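Local coordinates for protein GH26C (Muricauda sp. MAR_2010_75, PDB 6Q78) that probably hydrolyses internal beta-1,4-mannosidic bonds of mannans, as an endo-beta-1,4-mannanase of glycoside hydrolase family 26, at residues A[115-121]-A[155-161]; A[140-145]-A[206-211]; A[217-222]-A[264-268]. One frame throughout, in Å; residues are numbered along the deposited sequence.

Contact 1. Residues A[115-121]-A[155-161]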
loop_
_atom_site.group_PDB
_atom_site.type_symbol
_atom_site.label_atom_id
_atom_site.label_comp_id
_atom_site.label_asym_id
_atom_site.label_seq_id
_atom_site.Cartn_x
_atom_site.Cartn_y
_atom_site.Cartn_z
ATOM N N SER A 115 0.019 1.773 -6.862
ATOM C CA SER A 115 1.061 1.788 -7.905
ATOM C C SER A 115 2.381 1.319 -7.304
ATOM O O SER A 115 2.479 1.034 -6.104
ATOM C CB SER A 115 1.262 3.228 -8.408
ATOM O OG SER A 115 0.031 3.636 -9.058
ATOM N N ASP A 116 3.410 1.215 -8.152
ATOM C CA ASP A 116 4.684 0.606 -7.734
ATOM C C ASP A 116 5.811 1.470 -8.267
ATOM O O ASP A 116 5.797 1.877 -9.433
ATOM C CB ASP A 116 4.773 -0.812 -8.319
ATOM C CG ASP A 116 5.831 -1.704 -7.633
ATOM O OD1 ASP A 116 6.904 -1.215 -7.181
ATOM O OD2 ASP A 116 5.604 -2.957 -7.630
ATOM N N PHE A 117 6.807 1.748 -7.423
ATOM C CA PHE A 117 8.026 2.428 -7.881
ATOM C C PHE A 117 8.976 1.541 -8.689
ATOM O O PHE A 117 9.943 2.075 -9.262
ATOM C CB PHE A 117 8.778 3.050 -6.699
ATOM C CG PHE A 117 8.216 4.378 -6.262
ATOM C CD1 PHE A 117 8.287 5.476 -7.115
ATOM C CD2 PHE A 117 7.660 4.541 -5.005
ATOM C CE1 PHE A 117 7.769 6.721 -6.731
ATOM C CE2 PHE A 117 7.119 5.802 -4.589
ATOM C CZ PHE A 117 7.199 6.888 -5.496
ATOM N N MET A 118 8.720 0.229 -8.775
ATOM C CA MET A 118 9.581 -0.724 -9.495
ATOM C C MET A 118 10.164 -0.202 -10.819
ATOM O O MET A 118 11.396 -0.163 -11.006
ATOM C CB MET A 118 8.743 -1.976 -9.742
ATOM C CG MET A 118 9.467 -3.048 -10.555
ATOM S SD MET A 118 8.425 -4.535 -10.757
ATOM C CE MET A 118 6.931 -3.967 -11.578
ATOM N N PHE A 119 9.310 0.140 -11.782
ATOM C CA PHE A 119 9.833 0.542 -13.084
ATOM C C PHE A 119 10.412 1.962 -13.038
ATOM O O PHE A 119 11.263 2.312 -13.874
ATOM C CB PHE A 119 8.704 0.430 -14.126
ATOM C CG PHE A 119 8.300 -1.018 -14.485
ATOM C CD1 PHE A 119 9.233 -2.057 -14.489
ATOM C CD2 PHE A 119 6.963 -1.320 -14.684
ATOM C CE1 PHE A 119 8.853 -3.370 -14.791
ATOM C CE2 PHE A 119 6.585 -2.638 -15.018
ATOM C CZ PHE A 119 7.526 -3.647 -15.034
ATOM N N ILE A 120 9.964 2.788 -12.092
ATOM C CA ILE A 120 10.463 4.145 -11.972
ATOM C C ILE A 120 11.913 4.146 -11.520
ATOM O O ILE A 120 12.681 5.067 -11.871
ATOM C CB ILE A 120 9.515 4.906 -11.029
ATOM C CG1 ILE A 120 8.113 4.956 -11.672
ATOM C CG2 ILE A 120 10.036 6.307 -10.685
ATOM C CD1 ILE A 120 7.024 5.414 -10.700
ATOM N N THR A 121 12.330 3.129 -10.767
ATOM C CA THR A 121 13.693 3.083 -10.235
ATOM C C THR A 121 14.577 2.072 -10.958
ATOM O O THR A 121 15.709 1.801 -10.519
ATOM C CB THR A 121 13.729 2.767 -8.733
ATOM O OG1 THR A 121 13.174 1.457 -8.494
ATOM C CG2 THR A 121 12.952 3.830 -7.947
ATOM N N VAL A 155 -1.476 4.918 -3.171
ATOM C CA VAL A 155 -0.482 4.206 -2.373
ATOM C C VAL A 155 0.569 3.641 -3.326
ATOM O O VAL A 155 0.214 3.066 -4.361
ATOM C CB VAL A 155 -1.139 3.084 -1.544
ATOM C CG1 VAL A 155 -0.087 2.462 -0.605
ATOM C CG2 VAL A 155 -2.321 3.604 -0.769
ATOM N N PHE A 156 1.857 3.802 -2.987
ATOM C CA PHE A 156 2.953 3.172 -3.730
ATOM C C PHE A 156 3.708 2.175 -2.872
ATOM O O PHE A 156 4.152 2.522 -1.765
ATOM C CB PHE A 156 4.005 4.199 -4.163
ATOM C CG PHE A 156 3.695 4.918 -5.450
ATOM C CD1 PHE A 156 2.685 5.896 -5.496
ATOM C CD2 PHE A 156 4.393 4.611 -6.606
ATOM C CE1 PHE A 156 2.403 6.588 -6.689
ATOM C CE2 PHE A 156 4.136 5.329 -7.798
ATOM C CZ PHE A 156 3.145 6.318 -7.824
ATOM N N CYS A 157 3.885 0.965 -3.400
ATOM C CA CYS A 157 4.864 0.018 -2.882
ATOM C C CYS A 157 6.099 0.119 -3.776
ATOM O O CYS A 157 6.164 0.957 -4.686
ATOM C CB CYS A 157 4.282 -1.401 -2.801
ATOM S SG CYS A 157 3.828 -2.095 -4.429
ATOM N N TRP A 158 7.120 -0.703 -3.498
ATOM C CA TRP A 158 8.380 -0.615 -4.237
ATOM C C TRP A 158 8.993 -2.004 -4.344
ATOM O O TRP A 158 9.690 -2.461 -3.421
ATOM C CB TRP A 158 9.311 0.339 -3.513
ATOM C CG TRP A 158 10.574 0.627 -4.272
ATOM C CD1 TRP A 158 10.823 0.381 -5.608
ATOM C CD2 TRP A 158 11.737 1.289 -3.770
ATOM N NE1 TRP A 158 12.097 0.826 -5.954
ATOM C CE2 TRP A 158 12.667 1.395 -4.837
ATOM C CE3 TRP A 158 12.094 1.774 -2.517
ATOM C CZ2 TRP A 158 13.903 2.003 -4.680
ATOM C CZ3 TRP A 158 13.353 2.355 -2.358
ATOM C CH2 TRP A 158 14.228 2.463 -3.427
ATOM N N HIS A 159 8.769 -2.664 -5.493
ATOM C CA HIS A 159 9.464 -3.918 -5.765
ATOM C C HIS A 159 10.832 -3.544 -6.326
ATOM O O HIS A 159 11.061 -3.451 -7.545
ATOM C CB HIS A 159 8.652 -4.818 -6.685
ATOM C CG HIS A 159 7.494 -5.476 -6.002
ATOM N ND1 HIS A 159 6.271 -4.851 -5.851
ATOM C CD2 HIS A 159 7.360 -6.713 -5.453
ATOM C CE1 HIS A 159 5.443 -5.667 -5.211
ATOM N NE2 HIS A 159 6.084 -6.793 -4.940
ATOM N N PHE A 160 11.746 -3.278 -5.383
ATOM C CA PHE A 160 13.076 -2.716 -5.645
ATOM C C PHE A 160 14.043 -3.843 -5.990
ATOM O O PHE A 160 14.330 -4.704 -5.162
ATOM C CB PHE A 160 13.463 -1.958 -4.370
ATOM C CG PHE A 160 14.850 -1.307 -4.370
ATOM C CD1 PHE A 160 15.490 -0.954 -5.541
ATOM C CD2 PHE A 160 15.458 -1.007 -3.159
ATOM C CE1 PHE A 160 16.750 -0.333 -5.493
ATOM C CE2 PHE A 160 16.716 -0.438 -3.113
ATOM C CZ PHE A 160 17.366 -0.107 -4.276
ATOM N N ARG A 161 14.485 -3.879 -7.239
ATOM C CA ARG A 161 15.431 -4.914 -7.645
ATOM C C ARG A 161 16.743 -4.724 -6.898
ATOM O O ARG A 161 17.212 -3.602 -6.695
ATOM C CB ARG A 161 15.627 -4.900 -9.170
ATOM C CG ARG A 161 14.340 -5.285 -9.889
ATOM C CD ARG A 161 14.434 -5.132 -11.398
ATOM N NE ARG A 161 13.090 -5.067 -11.954
ATOM C CZ ARG A 161 12.344 -6.110 -12.278
ATOM N NH1 ARG A 161 12.799 -7.344 -12.118
ATOM N NH2 ARG A 161 11.101 -5.899 -12.746
HETATM O O HOH W 1 13.309 -1.856 -11.156
HETATM O O HOH W 2 14.604 -0.987 -8.872
#

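Contact 2. Residues A[140-145]-A[206-211]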
loop_
_atom_site.group_PDB
_atom_site.type_symbol
_atom_site.label_atom_id
_atom_site.label_comp_id
_atom_site.label_asym_id
_atom_site.label_seq_id
_atom_site.Cartn_x
_atom_site.Cartn_y
_atom_site.Cartn_z
ATOM N N ILE A 140 2.156 5.333 -15.177
ATOM C CA ILE A 140 1.877 5.410 -13.744
ATOM C C ILE A 140 1.549 6.838 -13.354
ATOM O O ILE A 140 0.553 7.109 -12.653
ATOM C CB ILE A 140 3.071 4.864 -12.938
ATOM C CG1 ILE A 140 3.198 3.365 -13.155
ATOM C CG2 ILE A 140 2.853 5.176 -11.439
ATOM C CD1 ILE A 140 4.604 2.809 -12.780
ATOM N N ARG A 141 2.372 7.775 -13.806
ATOM C CA ARG A 141 2.137 9.185 -13.451
ATOM C C ARG A 141 0.751 9.654 -13.927
ATOM O O ARG A 141 -0.023 10.254 -13.152
ATOM C CB ARG A 141 3.240 10.049 -14.078
ATOM C CG ARG A 141 3.156 11.523 -13.694
ATOM C CD ARG A 141 4.497 12.260 -14.002
ATOM N NE ARG A 141 4.387 13.662 -13.583
ATOM C CZ ARG A 141 3.737 14.562 -14.320
ATOM N NH1 ARG A 141 3.166 14.186 -15.464
ATOM N NH2 ARG A 141 3.635 15.831 -13.929
ATOM N N ASP A 142 0.374 9.302 -15.165
ATOM C CA ASP A 142 -0.948 9.680 -15.669
ATOM C C ASP A 142 -2.073 9.041 -14.840
ATOM O O ASP A 142 -3.074 9.707 -14.538
ATOM C CB ASP A 142 -1.088 9.239 -17.110
ATOM C CG ASP A 142 -0.300 10.122 -18.083
ATOM O OD1 ASP A 142 0.262 11.177 -17.667
ATOM O OD2 ASP A 142 -0.249 9.754 -19.266
ATOM N N ASP A 143 -1.919 7.774 -14.438
ATOM C CA ASP A 143 -2.976 7.115 -13.660
ATOM C C ASP A 143 -3.080 7.716 -12.260
ATOM O O ASP A 143 -4.196 7.891 -11.738
ATOM C CB ASP A 143 -2.690 5.606 -13.560
ATOM C CG ASP A 143 -2.934 4.855 -14.858
ATOM O OD1 ASP A 143 -2.576 3.625 -14.916
ATOM O OD2 ASP A 143 -3.447 5.456 -15.812
ATOM N N VAL A 144 -1.936 8.076 -11.654
ATOM C CA VAL A 144 -1.940 8.693 -10.327
ATOM C C VAL A 144 -2.594 10.077 -10.368
ATOM O O VAL A 144 -3.367 10.441 -9.460
ATOM C CB VAL A 144 -0.497 8.731 -9.790
ATOM C CG1 VAL A 144 -0.337 9.684 -8.568
ATOM C CG2 VAL A 144 -0.082 7.312 -9.377
ATOM N N LEU A 145 -2.273 10.876 -11.394
ATOM C CA LEU A 145 -2.894 12.194 -11.499
ATOM C C LEU A 145 -4.383 12.068 -11.756
ATOM O O LEU A 145 -5.180 12.840 -11.179
ATOM C CB LEU A 145 -2.238 13.042 -12.595
ATOM C CG LEU A 145 -0.752 13.341 -12.416
ATOM C CD1 LEU A 145 -0.259 14.155 -13.645
ATOM C CD2 LEU A 145 -0.523 14.138 -11.141
ATOM N N PHE A 206 10.317 12.126 -8.849
ATOM C CA PHE A 206 9.027 11.715 -9.390
ATOM C C PHE A 206 7.904 12.207 -8.495
ATOM O O PHE A 206 6.886 12.740 -8.977
ATOM C CB PHE A 206 8.977 10.180 -9.523
ATOM C CG PHE A 206 7.663 9.654 -10.023
ATOM C CD1 PHE A 206 6.640 9.337 -9.141
ATOM C CD2 PHE A 206 7.433 9.522 -11.388
ATOM C CE1 PHE A 206 5.433 8.837 -9.619
ATOM C CE2 PHE A 206 6.217 9.055 -11.863
ATOM C CZ PHE A 206 5.225 8.712 -10.997
ATOM N N THR A 207 8.039 11.972 -7.189
ATOM C CA THR A 207 6.952 12.327 -6.273
ATOM C C THR A 207 6.688 13.837 -6.265
ATOM O O THR A 207 5.521 14.278 -6.249
ATOM C CB THR A 207 7.315 11.815 -4.882
ATOM O OG1 THR A 207 7.410 10.383 -4.906
ATOM C CG2 THR A 207 6.242 12.199 -3.847
ATOM N N LYS A 208 7.749 14.656 -6.287
ATOM C CA LYS A 208 7.552 16.106 -6.283
ATOM C C LYS A 208 7.064 16.633 -7.619
ATOM O O LYS A 208 6.705 17.819 -7.693
ATOM C CB LYS A 208 8.852 16.797 -5.957
ATOM C CG LYS A 208 9.318 16.609 -4.562
ATOM C CD LYS A 208 10.656 17.351 -4.452
ATOM C CE LYS A 208 11.209 17.299 -3.116
ATOM N NZ LYS A 208 12.447 18.147 -3.168
ATOM N N SER A 209 7.017 15.794 -8.656
ATOM C CA SER A 209 6.517 16.183 -9.965
ATOM C C SER A 209 5.016 15.996 -10.085
ATOM O O SER A 209 4.445 16.414 -11.096
ATOM C CB SER A 209 7.180 15.368 -11.095
ATOM O OG SER A 209 6.528 14.117 -11.310
ATOM N N LEU A 210 4.368 15.357 -9.099
ATOM C CA LEU A 210 2.959 14.973 -9.225
ATOM C C LEU A 210 2.083 16.163 -8.864
ATOM O O LEU A 210 1.795 16.391 -7.682
ATOM C CB LEU A 210 2.650 13.806 -8.289
ATOM C CG LEU A 210 3.447 12.544 -8.547
ATOM C CD1 LEU A 210 3.155 11.529 -7.439
ATOM C CD2 LEU A 210 3.047 11.953 -9.938
ATOM N N VAL A 211 1.657 16.919 -9.875
ATOM C CA VAL A 211 0.807 18.104 -9.669
ATOM C C VAL A 211 -0.570 17.822 -10.269
ATOM O O VAL A 211 -0.684 17.543 -11.471
ATOM C CB VAL A 211 1.434 19.375 -10.263
ATOM C CG1 VAL A 211 0.463 20.549 -10.029
ATOM C CG2 VAL A 211 2.801 19.644 -9.650
#

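Contact 3. Residues A[217-222]-A[264-268]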
loop_
_atom_site.group_PDB
_atom_site.type_symbol
_atom_site.label_atom_id
_atom_site.label_comp_id
_atom_site.label_asym_id
_atom_site.label_seq_id
_atom_site.Cartn_x
_atom_site.Cartn_y
_atom_site.Cartn_z
ATOM N N LEU A 217 0.277 19.492 -5.129
ATOM C CA LEU A 217 0.987 18.214 -5.160
ATOM C C LEU A 217 0.098 17.062 -4.692
ATOM O O LEU A 217 -0.654 17.174 -3.720
ATOM C CB LEU A 217 2.255 18.273 -4.287
ATOM C CG LEU A 217 3.354 19.205 -4.810
ATOM C CD1 LEU A 217 4.526 19.289 -3.830
ATOM C CD2 LEU A 217 3.834 18.673 -6.145
ATOM N N VAL A 218 0.217 15.925 -5.368
ATOM C CA VAL A 218 -0.562 14.734 -5.044
ATOM C C VAL A 218 0.046 14.070 -3.814
ATOM O O VAL A 218 1.207 13.616 -3.872
ATOM C CB VAL A 218 -0.527 13.727 -6.205
ATOM C CG1 VAL A 218 -1.279 12.446 -5.807
ATOM C CG2 VAL A 218 -1.101 14.357 -7.475
ATOM N N PRO A 219 -0.675 13.934 -2.696
ATOM C CA PRO A 219 -0.123 13.156 -1.572
ATOM C C PRO A 219 -0.061 11.692 -1.939
ATOM O O PRO A 219 -0.995 11.155 -2.532
ATOM C CB PRO A 219 -1.127 13.396 -0.431
ATOM C CG PRO A 219 -1.835 14.704 -0.847
ATOM C CD PRO A 219 -1.945 14.596 -2.340
ATOM N N ILE A 220 1.061 11.047 -1.601
ATOM C CA ILE A 220 1.110 9.607 -1.781
ATOM C C ILE A 220 1.484 8.928 -0.476
ATOM O O ILE A 220 2.242 9.467 0.343
ATOM C CB ILE A 220 2.050 9.178 -2.918
ATOM C CG1 ILE A 220 3.491 9.509 -2.602
ATOM C CG2 ILE A 220 1.603 9.755 -4.302
ATOM C CD1 ILE A 220 4.461 8.743 -3.485
ATOM N N ILE A 221 0.964 7.719 -0.304
ATOM C CA ILE A 221 1.383 6.843 0.791
ATOM C C ILE A 221 2.482 5.941 0.256
ATOM O O ILE A 221 2.284 5.236 -0.731
ATOM C CB ILE A 221 0.198 6.016 1.297
ATOM C CG1 ILE A 221 -0.922 6.940 1.829
ATOM C CG2 ILE A 221 0.684 4.987 2.326
ATOM C CD1 ILE A 221 -2.200 6.235 2.085
ATOM N N PHE A 222 3.655 6.009 0.863
ATOM C CA PHE A 222 4.811 5.231 0.437
ATOM C C PHE A 222 5.004 4.079 1.430
ATOM O O PHE A 222 5.122 4.300 2.659
ATOM C CB PHE A 222 6.030 6.161 0.409
ATOM C CG PHE A 222 7.336 5.490 0.013
ATOM C CD1 PHE A 222 8.508 5.777 0.717
ATOM C CD2 PHE A 222 7.420 4.678 -1.102
ATOM C CE1 PHE A 222 9.733 5.241 0.317
ATOM C CE2 PHE A 222 8.653 4.099 -1.472
ATOM C CZ PHE A 222 9.784 4.425 -0.767
ATOM N N ASN A 264 5.043 15.621 0.301
ATOM C CA ASN A 264 3.746 15.066 -0.077
ATOM C C ASN A 264 3.724 13.543 0.078
ATOM O O ASN A 264 3.233 12.813 -0.780
ATOM C CB ASN A 264 3.324 15.518 -1.489
ATOM C CG ASN A 264 4.342 15.180 -2.593
ATOM O OD1 ASN A 264 5.548 15.364 -2.447
ATOM N ND2 ASN A 264 3.828 14.747 -3.732
ATOM N N MET A 265 4.258 13.048 1.194
ATOM C CA MET A 265 4.374 11.611 1.456
ATOM C C MET A 265 3.939 11.294 2.882
ATOM O O MET A 265 4.365 11.954 3.841
ATOM C CB MET A 265 5.839 11.181 1.285
ATOM C CG MET A 265 6.073 9.720 1.042
ATOM S SD MET A 265 7.807 9.517 0.502
ATOM C CE MET A 265 7.659 9.246 -1.254
ATOM N N LEU A 266 3.109 10.267 3.019
ATOM C CA LEU A 266 2.876 9.561 4.277
ATOM C C LEU A 266 3.611 8.228 4.162
ATOM O O LEU A 266 3.846 7.725 3.056
ATOM C CB LEU A 266 1.384 9.275 4.445
ATOM C CG LEU A 266 0.424 10.475 4.505
ATOM C CD1 LEU A 266 -1.011 9.994 4.773
ATOM C CD2 LEU A 266 0.836 11.419 5.655
ATOM N N PHE A 267 4.012 7.669 5.306
ATOM C CA PHE A 267 4.839 6.462 5.339
ATOM C C PHE A 267 4.089 5.299 5.973
ATOM O O PHE A 267 3.565 5.429 7.090
ATOM C CB PHE A 267 6.134 6.736 6.127
ATOM C CG PHE A 267 6.985 7.788 5.496
ATOM C CD1 PHE A 267 7.906 7.455 4.508
ATOM C CD2 PHE A 267 6.831 9.117 5.842
ATOM C CE1 PHE A 267 8.681 8.442 3.870
ATOM C CE2 PHE A 267 7.599 10.103 5.230
ATOM C CZ PHE A 267 8.524 9.746 4.250
ATOM N N ALA A 268 4.066 4.160 5.273
ATOM C CA ALA A 268 3.314 2.977 5.688
ATOM C C ALA A 268 4.252 1.798 5.922
ATOM O O ALA A 268 5.048 1.451 5.054
ATOM C CB ALA A 268 2.294 2.606 4.590
#

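Contact 1. Residues A[115-121]-A[155-161]
Residues 155-161 leave a strand and run on into a loop beside residues 115-121, and the contact is largely buried. Val155 O accepts from Ser115 N at 2.8 Å, the first bond of the parallel ladder between these two segments. Phe156 faces the outer helix 132-150, as Ser115 does. One face of its ring takes Ser115 CB, a CH-pi contact 3.7 Å from the centroid. The opposite face stacks on the Phe117 ring, with centroids 4.4 Å apart and planes at 29°. Cys157 N donates to Ser115 O at 3.0 Å, and Cys157 O receives Phe117 N at 2.9 Å. Trp158 lays its five-membered ring over Phe117 CB, and its NE1 donates to Thr121 OG1 at 2.8 Å. His159 is bound twice by one carboxylate. Its backbone N donates to Asp116 OD1 at 2.9 Å, and its ND1 donates to Asp116 OD2 at 2.7 Å. Asp116 OD1 also accepts from Met118 N at 2.8 Å, forming an Asx turn. The carboxylate thus fixes both the chain path and the imidazole. On the far side of the ring, His159 NE2 is hydrogen-bonded to a Tris molecule, probably from the crystallisation liquor. Beyond Phe160, Arg161 brings NH2 to 3.6 Å from Met118 SD, while its NH1 bonds to Glu167 O. Its NE and Met118 O share a water, weakly on the arginine side. The arrangement is that of a beta-alpha-beta unit in a TIM barrel, seen at the C-terminal strand ends, where barrels of this family carry their active site.

Contact 2. Residues A[140-145]-A[206-211]
Two outer helices of the TIM barrel, 132-150 and 193-208, meet here, the second with the turn that follows it. The polar link is Arg141. Its NE donates to Ser209 OG at 3.2 Å and its NH2 donates to Ser209 O at 3.0 Å, so both oxygens of one residue are used. Ser209 OG in turn donates a hydrogen bond to Phe206 O at 2.7 Å. That carbonyl also accepts Ser209 N at 3.1 Å, and Leu210 N reaches Thr207 O at 3.3 Å. The turn is therefore held by its own bonds and by the arginine together. On the other segment the helical bonds Val144 N to Ile140 O and Leu145 N to Arg141 O, both 2.9 Å, satisfy those two amides and carbonyls.

Outside partners serve other groups: Thr207 OG1 bonds to Ile203 O, Thr207 O to Asn264 ND2, and Lys208 NZ to Leu260 O.

Apolar packing fills the space between the segments. Arg141 CB lies 3.8 Å from Phe206 CE2, and Arg141 CG lies 3.8 Å from Leu210 CD2, so the aliphatic part of the arginine is covered as well. Ile140 CG2 comes to 4.3 Å from Phe206 CZ. Val144 CG1 and Leu210 CD1 are 4.1 Å apart, on the side of the sheet, where Phe156 and Ile220 lie. At the far end, Leu145 CD2 rests 3.4 Å from Val211 O.

Contact 3. Residues A[217-222]-A[264-268]
Two neighbouring parallel strands of the TIM barrel, 220-223 and 265-269, pair here. Asn264, just ahead of the second strand, begins the ladder. Its ND2 donates to Val218 O at 2.9 Å, and also to Thr207 O beyond the two segments. Its own carbonyl O accepts Ile220 N at 2.9 Å. The bonds then alternate: Leu266 N to Ile220 O at 2.9 Å, Phe222 N to Leu266 O at 2.8 Å, and Ala268 N to Phe222 O at 2.8 Å. Short CA-H...O contacts fill in between them, such as Met265 CA to Ile220 O at 3.2 Å. The strand axes approach to 4.6 Å and their directions differ by 33°, the twist of a curled sheet.

Side chains alternate between the two faces. Ile220, Phe222, Met265 and Phe267 share one face. There Ile220 CD1 lies 3.9 Å from Met265 CE, and Phe222 CB lies 3.6 Å from Met265 CG. The methionine sulfur makes an oblique Met-aromatic contact, with SD 4.7 Å from the centroid of the Phe222 ring. Helix 193-208 covers this face through Ile203 and Thr207. Ile221 and Leu266 point to the opposite face, where Ile221 CG1 is 4.2 Å from Leu266 CB. Ile221 CG2 also meets Ala268 CB at 3.7 Å. Continuous parallel pairing under an outer helix is typical of the beta/alpha barrel wall.

From the N terminus, strand 112-116 leads through helix 132-150 to strand 153-157. Contact 1 closes this loop of 33 residues. Contact 2 starts inside that loop, at 140-145, and ends after it, at 206-211, so the two cross. It closes the 60 residues between 145 and 206 and ties helix 132-150 to helix 193-208. Contact 3 comes later in series and closes the 41 residues between 222 and 264. The three contacts touch one another: Val144 packs on Phe156, Phe117 on Ile220 and Phe222, and Leu210 O lies 2.8 Å from Val218 N, a probable hydrogen bond. Strands 153-157 and 220-223 are neighbours, so contacts 1 and 3 continue one barrel sheet, with contact 2 in the helical layer outside.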